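Local coordinates for protein gluconate kinase (Lactobacillus acidophilus, PDB 3LL3) that probably phosphorylates a sugar or sugar acid such as xylulose or gluconate with ATP, as a member of the FGGY family of carbohydrate kinases, at residues A117-I120 against Y121-G125; N483-A486 against A487-K491. All coordinates share one frame; numbering follows the deposited sequence. Where two conformers were deposited one is given.

Interaction 1. Residues A117-I120 against Y121-G125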
loop_
_atom_site.group_PDB
_atom_site.type_symbol
_atom_site.label_atom_id
_atom_site.label_comp_id
_atom_site.label_asym_id
_atom_site.label_seq_id
_atom_site.Cartn_x
_atom_site.Cartn_y
_atom_site.Cartn_z
ATOM N N ALA A 117 8.627 -0.322 -31.870
ATOM C CA ALA A 117 9.514 -0.246 -30.712
ATOM C C ALA A 117 10.104 -1.622 -30.457
ATOM O O ALA A 117 11.291 -1.756 -30.172
ATOM C CB ALA A 117 8.761 0.266 -29.488
ATOM N N GLN A 118 9.271 -2.644 -30.608
ATOM C CA GLN A 118 9.703 -4.025 -30.448
ATOM C C GLN A 118 10.791 -4.365 -31.456
ATOM O O GLN A 118 11.723 -5.100 -31.151
ATOM C CB GLN A 118 8.515 -4.985 -30.606
ATOM C CG GLN A 118 7.474 -4.889 -29.496
ATOM C CD GLN A 118 6.470 -3.769 -29.702
ATOM O OE1 GLN A 118 6.636 -2.910 -30.572
ATOM N NE2 GLN A 118 5.411 -3.775 -28.895
ATOM N N GLN A 119 10.669 -3.817 -32.658
ATOM C CA GLN A 119 11.613 -4.099 -33.731
ATOM C C GLN A 119 12.940 -3.412 -33.460
ATOM O O GLN A 119 14.004 -3.989 -33.666
ATOM C CB GLN A 119 11.067 -3.633 -35.091
ATOM C CG GLN A 119 12.011 -3.991 -36.246
ATOM C CD GLN A 119 11.595 -3.398 -37.603
ATOM O OE1 GLN A 119 11.106 -2.268 -37.686
ATOM N NE2 GLN A 119 11.821 -4.160 -38.671
ATOM N N ILE A 120 12.874 -2.172 -33.001
ATOM C CA ILE A 120 14.084 -1.457 -32.604
ATOM C C ILE A 120 14.835 -2.242 -31.512
ATOM O O ILE A 120 16.069 -2.403 -31.566
ATOM C CB ILE A 120 13.753 -0.012 -32.160
ATOM C CG1 ILE A 120 13.444 0.854 -33.381
ATOM C CG2 ILE A 120 14.911 0.611 -31.372
ATOM C CD1 ILE A 120 12.787 2.162 -33.038
ATOM N N TYR A 121 14.086 -2.754 -30.537
ATOM C CA TYR A 121 14.671 -3.594 -29.491
ATOM C C TYR A 121 15.352 -4.853 -30.045
ATOM O O TYR A 121 16.475 -5.165 -29.692
ATOM C CB TYR A 121 13.633 -3.980 -28.433
ATOM C CG TYR A 121 14.259 -4.817 -27.352
ATOM C CD1 TYR A 121 15.109 -4.241 -26.415
ATOM C CD2 TYR A 121 14.031 -6.186 -27.284
ATOM C CE1 TYR A 121 15.721 -5.014 -25.430
ATOM C CE2 TYR A 121 14.620 -6.964 -26.304
ATOM C CZ TYR A 121 15.466 -6.373 -25.383
ATOM O OH TYR A 121 16.052 -7.148 -24.415
ATOM N N ARG A 122 14.627 -5.589 -30.879
ATOM C CA ARG A 122 15.194 -6.769 -31.517
ATOM C C ARG A 122 16.453 -6.419 -32.313
ATOM O O ARG A 122 17.390 -7.206 -32.319
ATOM C CB ARG A 122 14.162 -7.461 -32.413
ATOM C CG ARG A 122 13.481 -8.679 -31.814
ATOM C CD ARG A 122 12.433 -9.252 -32.771
ATOM N NE ARG A 122 11.097 -8.790 -32.407
ATOM C CZ ARG A 122 10.349 -7.980 -33.141
ATOM N NH1 ARG A 122 9.156 -7.618 -32.703
ATOM N NH2 ARG A 122 10.777 -7.545 -34.315
ATOM N N LYS A 123 16.501 -5.244 -32.947
ATOM C CA LYS A 123 17.665 -4.845 -33.751
ATOM C C LYS A 123 18.853 -4.332 -32.948
ATOM O O LYS A 123 20.005 -4.565 -33.325
ATOM C CB LYS A 123 17.297 -3.751 -34.758
ATOM C CG LYS A 123 16.650 -4.240 -36.043
ATOM C CD LYS A 123 16.043 -3.063 -36.797
ATOM C CE LYS A 123 15.365 -3.519 -38.072
ATOM N NZ LYS A 123 16.368 -4.040 -39.040
ATOM N N THR A 124 18.578 -3.600 -31.874
ATOM C CA THR A 124 19.628 -2.780 -31.260
ATOM C C THR A 124 19.819 -2.997 -29.761
ATOM O O THR A 124 20.746 -2.455 -29.180
ATOM C CB THR A 124 19.379 -1.272 -31.490
ATOM O OG1 THR A 124 18.274 -0.837 -30.680
ATOM C CG2 THR A 124 19.093 -0.969 -32.979
ATOM N N GLY A 125 18.936 -3.769 -29.135
ATOM C CA GLY A 125 19.026 -4.000 -27.704
ATOM C C GLY A 125 18.502 -2.842 -26.875
ATOM O O GLY A 125 18.648 -2.841 -25.651
#

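Interaction 2. Residues N483-A486 against A487-K491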
loop_
_atom_site.group_PDB
_atom_site.type_symbol
_atom_site.label_atom_id
_atom_site.label_comp_id
_atom_site.label_asym_id
_atom_site.label_seq_id
_atom_site.Cartn_x
_atom_site.Cartn_y
_atom_site.Cartn_z
ATOM N N ASN A 483 2.027 -8.118 -9.730
ATOM C CA ASN A 483 1.175 -8.578 -10.813
ATOM C C ASN A 483 -0.255 -8.074 -10.648
ATOM O O ASN A 483 -0.898 -7.678 -11.617
ATOM C CB ASN A 483 1.183 -10.110 -10.906
ATOM C CG ASN A 483 2.527 -10.671 -11.379
ATOM O OD1 ASN A 483 3.386 -9.944 -11.896
ATOM N ND2 ASN A 483 2.710 -11.977 -11.196
ATOM N N ALA A 484 -0.754 -8.106 -9.419
ATOM C CA ALA A 484 -2.163 -7.772 -9.172
ATOM C C ALA A 484 -2.434 -6.318 -9.518
ATOM O O ALA A 484 -3.507 -5.972 -10.003
ATOM C CB ALA A 484 -2.541 -8.053 -7.724
ATOM N N LEU A 485 -1.439 -5.471 -9.283
ATOM C CA LEU A 485 -1.582 -4.032 -9.478
ATOM C C LEU A 485 -1.032 -3.518 -10.809
ATOM O O LEU A 485 -1.224 -2.357 -11.133
ATOM C CB LEU A 485 -0.925 -3.267 -8.317
ATOM C CG LEU A 485 -1.670 -3.375 -6.977
ATOM C CD1 LEU A 485 -0.806 -2.846 -5.853
ATOM C CD2 LEU A 485 -3.002 -2.617 -7.062
ATOM N N ALA A 486 -0.340 -4.367 -11.562
ATOM C CA ALA A 486 0.355 -3.920 -12.778
ATOM C C ALA A 486 -0.543 -3.124 -13.741
ATOM O O ALA A 486 -0.125 -2.124 -14.308
ATOM C CB ALA A 486 1.005 -5.102 -13.496
ATOM N N ALA A 487 -1.790 -3.544 -13.904
ATOM C CA ALA A 487 -2.671 -2.858 -14.844
ATOM C C ALA A 487 -3.473 -1.703 -14.223
ATOM O O ALA A 487 -4.348 -1.137 -14.873
ATOM C CB ALA A 487 -3.608 -3.858 -15.533
ATOM N N SER A 488 -3.160 -1.328 -12.987
ATOM C CA SER A 488 -4.002 -0.360 -12.285
ATOM C C SER A 488 -3.459 1.073 -12.191
ATOM O O SER A 488 -4.126 1.950 -11.644
ATOM C CB SER A 488 -4.369 -0.894 -10.888
ATOM O OG SER A 488 -5.128 -2.096 -10.994
ATOM N N TYR A 489 -2.272 1.321 -12.740
ATOM C CA TYR A 489 -1.598 2.599 -12.518
ATOM C C TYR A 489 -2.111 3.752 -13.397
ATOM O O TYR A 489 -2.046 4.920 -12.999
ATOM C CB TYR A 489 -0.077 2.439 -12.631
ATOM C CG TYR A 489 0.495 1.442 -11.645
ATOM C CD1 TYR A 489 1.303 0.397 -12.075
ATOM C CD2 TYR A 489 0.187 1.526 -10.282
ATOM C CE1 TYR A 489 1.824 -0.521 -11.180
ATOM C CE2 TYR A 489 0.709 0.603 -9.366
ATOM C CZ TYR A 489 1.525 -0.415 -9.827
ATOM O OH TYR A 489 2.028 -1.335 -8.948
ATOM N N GLY A 490 -2.642 3.424 -14.573
ATOM C CA GLY A 490 -3.069 4.444 -15.520
ATOM C C GLY A 490 -4.202 5.250 -14.925
ATOM O O GLY A 490 -4.383 6.433 -15.205
ATOM N N LYS A 491 -4.948 4.576 -14.067
ATOM C CA LYS A 491 -6.087 5.133 -13.362
ATOM C C LYS A 491 -5.720 6.387 -12.548
ATOM O O LYS A 491 -6.492 7.340 -12.498
ATOM C CB LYS A 491 -6.651 4.036 -12.450
ATOM C CG LYS A 491 -8.163 3.853 -12.492
ATOM C CD LYS A 491 -8.695 3.793 -13.925
ATOM C CE LYS A 491 -10.172 3.392 -13.941
ATOM N NZ LYS A 491 -10.942 4.041 -12.832
HETATM O O HOH W 1 -4.180 -4.317 -12.127
HETATM O O HOH W 2 -1.296 0.155 -15.139
#

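Interaction 1. Residues A117-I120 against Y121-G125
Ala117 accepts the amide of Tyr121 at its carbonyl, one of a run of i to i+4 bonds that shows how a short helix and its side chains are fixed together. Gln118 repeats the pattern with Arg122. In one of two deposited conformers the Arg122 guanidinium lies with a face over Gln118 O, a placement that remains doubtful because of the other conformer. The amide end of Gln118 turns to Lys112 O, while Tyr121 OH hydrogen-bonds with Tyr280 O and Asp275 N.

Gln119 takes the Lys123 amide at 2.9 Å from its O to Lys123 N. Its CG stands anti to the backbone N (chi1 -177°), and the extended chain runs alongside that of Lys123 in the same direction. CG lies 3.8 Å from Lys123 CE, and the amide nitrogen NE2 comes to 3.7 Å from the same carbon. This side-by-side pair converges on one carboxylate: Gln119 NE2 bonds one oxygen of Glu192 and Lys123 NZ forms a salt bridge with the other, with Asp190 a second anionic partner of the lysine.

Ile120 O is gripped twice, by Thr124 N and by Thr124 OG1, each at 2.8 Å. Thr124 N lies nearly in line with the C=O, though the bond is bent at its hydrogen (135°), whereas the hydroxyl stands well above the carbonyl plane. Thr124 OG1 sits between its own backbone N and carbonyl carbon (chi1 72°), which brings it back to the preceding turn, and Ile120 CG2 packs 3.7 Å from it.

At Gly125 the chain leaves helical geometry with positive phi. Its backbone bonds Cys282 of strand 281-284, helix 133-143 meets Ala117 and Ile120, and Leu193 of helix 191-197 packs on Ile120, Lys123 and Thr124.

Interaction 2. Residues N483-A486 against A487-K491
The C-terminal end of helix 465-485 passes into a turn in which Ser488 N donates to Leu485 O at 2.9 Å, an i to i+3 bond. It is fairly straight at the hydrogen (159°), although the donor stands well above the carbonyl plane. Tyr489 covers the same carbonyl: with CG anti to its own carbonyl carbon (chi1 -59°), the ring runs back along the turn, and Leu485 O lies 3.5 Å above one face of the Tyr489 ring, toward its rim. The hydroxyl end reaches Leu485 CB, 3.6 Å from Tyr489 OH.

Two waters bridge polar atoms around this turn. One molecule joins Ala484 O to Ser488 OG, and another takes the Tyr489 amide while donating to Ala486 O.

With an alanine in place of Tyr489, the ring face over Leu485 O and the packing on Leu337 and Tyr339 would be gone, which would probably leave that carbonyl less shielded and the turn less firmly seated. Leu485 meets Leu485 of the second subunit, and Ser488 meets Ala484 of that subunit, so the turn also belongs to the dimer contact. With helical angles at Ala486 and near-zero psi at Ala487, residues 485-488 make a type I turn.

How the interactions relate
Interactions 1 and 2 come in series along the chain and lie about 25 Å apart between centres, with nearest atoms about 16 Å apart, so neither touches the other. Interaction 1 takes in nearly all of helix 116-124 and the glycine after it, in the N-terminal FGGY domain, and interaction 2 begins on the last turn of helix 465-485 and runs past it, close to the chain's C-terminus. They share no helix or strand. The side chain of Ala117 in interaction 1 is about 13 Å from the bound 1-deoxy-D-xylulose-5-phosphate and that of Tyr489 in interaction 2 about 10 Å. Interaction 1 touches no other chain of the assembly, whereas interaction 2 also faces the second subunit.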